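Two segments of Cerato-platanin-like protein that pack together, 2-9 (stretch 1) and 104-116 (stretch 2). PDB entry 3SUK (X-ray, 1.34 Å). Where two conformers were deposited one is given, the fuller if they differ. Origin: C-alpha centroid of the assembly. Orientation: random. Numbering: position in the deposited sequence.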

# COMPACT_ATOMS: atom_id res chain seq x y z
N GLY A 2 -4.63 16.89 3.57
CA GLY A 2 -3.22 17.25 3.67
C GLY A 2 -2.31 16.11 3.15
O GLY A 2 -2.73 15.01 2.91
N ALA A 3 -1.06 16.39 2.92
CA ALA A 3 -0.25 15.39 2.29
C ALA A 3 0.16 14.32 3.31
O ALA A 3 0.14 14.56 4.49
N VAL A 4 0.48 13.12 2.84
CA VAL A 4 1.02 12.10 3.71
C VAL A 4 2.36 11.65 3.13
O VAL A 4 2.57 11.77 1.96
N GLN A 5 3.24 11.16 3.98
CA GLN A 5 4.55 10.72 3.40
C GLN A 5 4.44 9.30 2.81
O GLN A 5 3.61 8.51 3.20
N LEU A 6 5.22 9.08 1.76
CA LEU A 6 5.28 7.80 1.09
C LEU A 6 6.73 7.44 0.81
O LEU A 6 7.43 8.24 0.29
N ARG A 7 7.09 6.19 1.08
CA ARG A 7 8.41 5.64 0.79
C ARG A 7 8.15 4.20 0.32
O ARG A 7 7.03 3.77 0.25
N PHE A 8 9.21 3.51 -0.04
CA PHE A 8 9.07 2.15 -0.51
C PHE A 8 9.79 1.18 0.40
O PHE A 8 10.67 1.51 1.14
N ASP A 9 9.28 -0.03 0.35
CA ASP A 9 9.82 -1.15 1.13
C ASP A 9 9.72 -2.37 0.22
O ASP A 9 8.65 -2.79 -0.11
N ASN A 104 10.79 6.82 -10.72
CA ASN A 104 11.70 7.59 -9.91
C ASN A 104 11.71 7.26 -8.41
O ASN A 104 12.06 8.05 -7.60
N ALA A 105 11.29 6.04 -8.08
CA ALA A 105 11.16 5.67 -6.67
C ALA A 105 12.45 5.69 -5.89
O ALA A 105 12.54 6.29 -4.87
N VAL A 106 13.46 5.03 -6.45
CA VAL A 106 14.77 5.03 -5.83
C VAL A 106 15.42 6.41 -5.83
O VAL A 106 15.96 6.84 -4.87
N ALA A 107 15.26 7.11 -6.94
CA ALA A 107 15.82 8.45 -7.09
C ALA A 107 15.22 9.44 -6.07
O ALA A 107 15.90 10.30 -5.58
N LEU A 108 13.92 9.35 -5.86
CA LEU A 108 13.25 10.18 -4.84
C LEU A 108 13.37 9.77 -3.36
O LEU A 108 13.57 10.52 -2.49
N GLY A 109 13.23 8.48 -3.15
CA GLY A 109 13.26 7.88 -1.83
C GLY A 109 12.04 8.05 -0.95
O GLY A 109 11.38 7.09 -0.67
N THR A 110 11.76 9.28 -0.54
CA THR A 110 10.58 9.68 0.23
C THR A 110 9.88 10.89 -0.42
O THR A 110 10.51 11.84 -0.75
N ILE A 111 8.57 10.82 -0.58
CA ILE A 111 7.78 11.87 -1.19
C ILE A 111 6.53 12.19 -0.36
O ILE A 111 6.16 11.45 0.54
N ASP A 112 5.93 13.32 -0.64
CA ASP A 112 4.65 13.69 -0.06
C ASP A 112 3.56 13.43 -1.09
O ASP A 112 3.66 13.89 -2.17
N VAL A 113 2.55 12.67 -0.73
CA VAL A 113 1.48 12.35 -1.65
C VAL A 113 0.14 12.81 -1.12
O VAL A 113 0.03 13.17 -0.01
N GLN A 114 -0.83 12.88 -2.00
CA GLN A 114 -2.20 13.05 -1.62
C GLN A 114 -2.87 11.66 -1.58
O GLN A 114 -2.64 10.84 -2.42
N SER A 115 -3.60 11.41 -0.53
CA SER A 115 -4.24 10.13 -0.35
C SER A 115 -5.71 10.33 0.02
O SER A 115 -6.06 11.13 0.85
N GLN A 116 -6.55 9.54 -0.64
CA GLN A 116 -7.96 9.52 -0.38
C GLN A 116 -8.42 8.06 -0.26
O GLN A 116 -8.36 7.37 -1.23

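The two strands pair antiparallel, Val4 to Leu6 against Ile111 to Val113. Two hydrogen-bonded pairs set the register. Val4 N donates to Val113 O at 2.9 Å, and Val113 N donates to Val4 O at 2.8 Å. Leu6 N donates to Ile111 O at 2.8 Å, and Ile111 N returns to Leu6 O at 3.0 Å. Along each extended strand the side chains alternate between two faces of the sheet.

One face carries Val4, Leu6, Ile111 and Val113. It is apolar, and all but Val4 are buried. Val4 (chi1 m) and Val113 (chi1 m) meet through their methyls, Val4 CG2 to Val113 CG2 at 3.6 Å. Val4 CG2 also lies 4.1 Å from Ser115 CB; Ser115 has chi1 t. Leu6 has chi1 t, but its chi2 of 146° lies between wells. Its CB touches both neighbours across the strand: Leu6 CB is 3.9 Å from Val113 CG1 and 4.0 Å from Ile111 CG1. Ile111 is p, t, and this chi1 places CG1 within reach of Leu6.

The other face carries Gln5, Arg7, Thr110 and Asp112, and is more polar. Gln5 is given in one of two deposited conformers, with chi1 m and chi2 t. In this conformer the chain is extended as far as CD. Gln5 CG lies 3.6 Å from Asp112 OD1, and Gln5 NE2 lies 3.6 Å from Thr110 CG2. Asp112 (chi1 m) brings its carboxylate end nearer to the first stretch. Arg7 is p, t, p with chi4 55°; it runs extended from CA to CD, then turns at chi3 and chi4, which carries the guanidinium toward the Gln5 side chain. Gln5 OE1 lies 3.0 Å from Arg7 NH2. Water 1 accepts from Arg7 NE at 2.7 Å and is hydrogen-bonded to Thr110 OG1 at 2.8 Å. It bridges two side chains whose own closest approach, Arg7 CB to Thr110 OG1, is 4.0 Å. Thr110 has chi1 m. Arg7 NH1 is satisfied elsewhere in the structure.

Phe8 starts sideways, but chi1 p carries its ring to the helix of the second stretch, and chi2 86° sets the tilt of the ring plane. Phe8 CD2 lies 4.2 Å from Ala105 CB, and Phe8 CZ lies 3.9 Å from Val106 CG2 (Val106 chi1 t). Ala105 O is at the ring edge, 3.7 Å from Phe8 CE2. The backbones here are too far apart for a direct bond: Phe8 N to Gly109 O is 4.2 Å. Water 2 fills the gap, accepting from Phe8 N at 3.0 Å and donating to Gly109 O at 2.7 Å. Gly109 has positive phi, which favours glycine.

At the far end, Gln114 (m, m) points its CB away but folds back. Gln114 NE2 lies 3.7 Å from Ala3 CB.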

# COMPACT_ATOMS: atom_id res chain seq x y z
CB ALA A 3 0.93 16.04 1.63
CB VAL A 4 0.04 10.90 3.95
CG1 VAL A 4 -1.33 11.41 4.27
CG2 VAL A 4 -0.01 9.99 2.79
CB GLN A 5 5.68 10.77 4.44
CG GLN A 5 6.07 12.17 5.00
CD GLN A 5 7.51 12.13 5.42
OE1 GLN A 5 7.86 11.37 6.31
NE2 GLN A 5 8.38 12.84 4.67
CB LEU A 6 4.41 7.80 -0.18
CG LEU A 6 4.33 6.45 -0.90
CD1 LEU A 6 2.98 6.27 -1.53
CD2 LEU A 6 5.39 6.30 -1.95
CB ARG A 7 9.33 5.65 2.01
CG ARG A 7 8.75 4.90 3.17
CD ARG A 7 9.34 5.22 4.57
NE ARG A 7 9.08 6.56 5.11
CZ ARG A 7 7.89 7.18 5.29
NH1 ARG A 7 6.64 6.70 4.94
NH2 ARG A 7 7.97 8.38 5.81
CB PHE A 8 9.48 1.97 -1.99
CG PHE A 8 10.97 2.04 -2.24
CD1 PHE A 8 11.77 0.91 -2.12
CD2 PHE A 8 11.55 3.21 -2.59
CE1 PHE A 8 13.08 0.97 -2.33
CE2 PHE A 8 12.89 3.25 -2.84
CZ PHE A 8 13.65 2.12 -2.70
CB ASP A 9 8.97 -1.33 2.39
CG ASP A 9 9.44 -2.46 3.31
OD1 ASP A 9 10.15 -3.31 2.87
OD2 ASP A 9 9.05 -2.47 4.47
CB ASN A 104 11.46 9.08 -10.16
CG ASN A 104 11.93 9.52 -11.54
OD1 ASN A 104 13.09 9.84 -11.72
ND2 ASN A 104 11.03 9.54 -12.47
CB ALA A 105 10.55 4.27 -6.58
CB VAL A 106 15.69 3.98 -6.48
CG1 VAL A 106 17.04 4.03 -5.83
CG2 VAL A 106 15.09 2.57 -6.35
CB ALA A 107 15.63 8.94 -8.47
CB LEU A 108 11.81 10.41 -5.26
CG LEU A 108 11.73 11.26 -6.53
CD1 LEU A 108 10.34 11.20 -7.06
CD2 LEU A 108 12.15 12.71 -6.27
CB THR A 110 11.00 10.02 1.64
OG1 THR A 110 11.67 8.90 2.19
CG2 THR A 110 9.82 10.29 2.51
CB ILE A 111 7.38 11.51 -2.63
CG1 ILE A 111 6.41 10.32 -2.61
CG2 ILE A 111 8.62 11.34 -3.52
CD1 ILE A 111 5.88 9.89 -3.94
CB ASP A 112 4.64 15.16 0.33
CG ASP A 112 5.49 15.43 1.49
OD1 ASP A 112 5.64 14.58 2.30
OD2 ASP A 112 6.00 16.53 1.56
CB VAL A 113 1.41 10.84 -1.96
CG1 VAL A 113 2.73 10.38 -2.56
CG2 VAL A 113 1.06 9.98 -0.69
CB GLN A 114 -2.93 13.99 -2.59
CG GLN A 114 -2.51 15.43 -2.46
CD GLN A 114 -2.92 16.05 -1.16
OE1 GLN A 114 -4.03 15.92 -0.73
NE2 GLN A 114 -1.99 16.73 -0.53
CB SER A 115 -3.50 9.36 0.76
OG SER A 115 -4.18 8.15 1.07
CB GLN A 116 -8.68 10.17 -1.58
CG GLN A 116 -10.16 10.28 -1.43
CD GLN A 116 -10.54 10.83 -0.06
OE1 GLN A 116 -10.30 11.99 0.23
NE2 GLN A 116 -11.09 10.00 0.78
O HOH W 1 11.38 7.96 4.78
O HOH W 2 11.97 4.59 0.24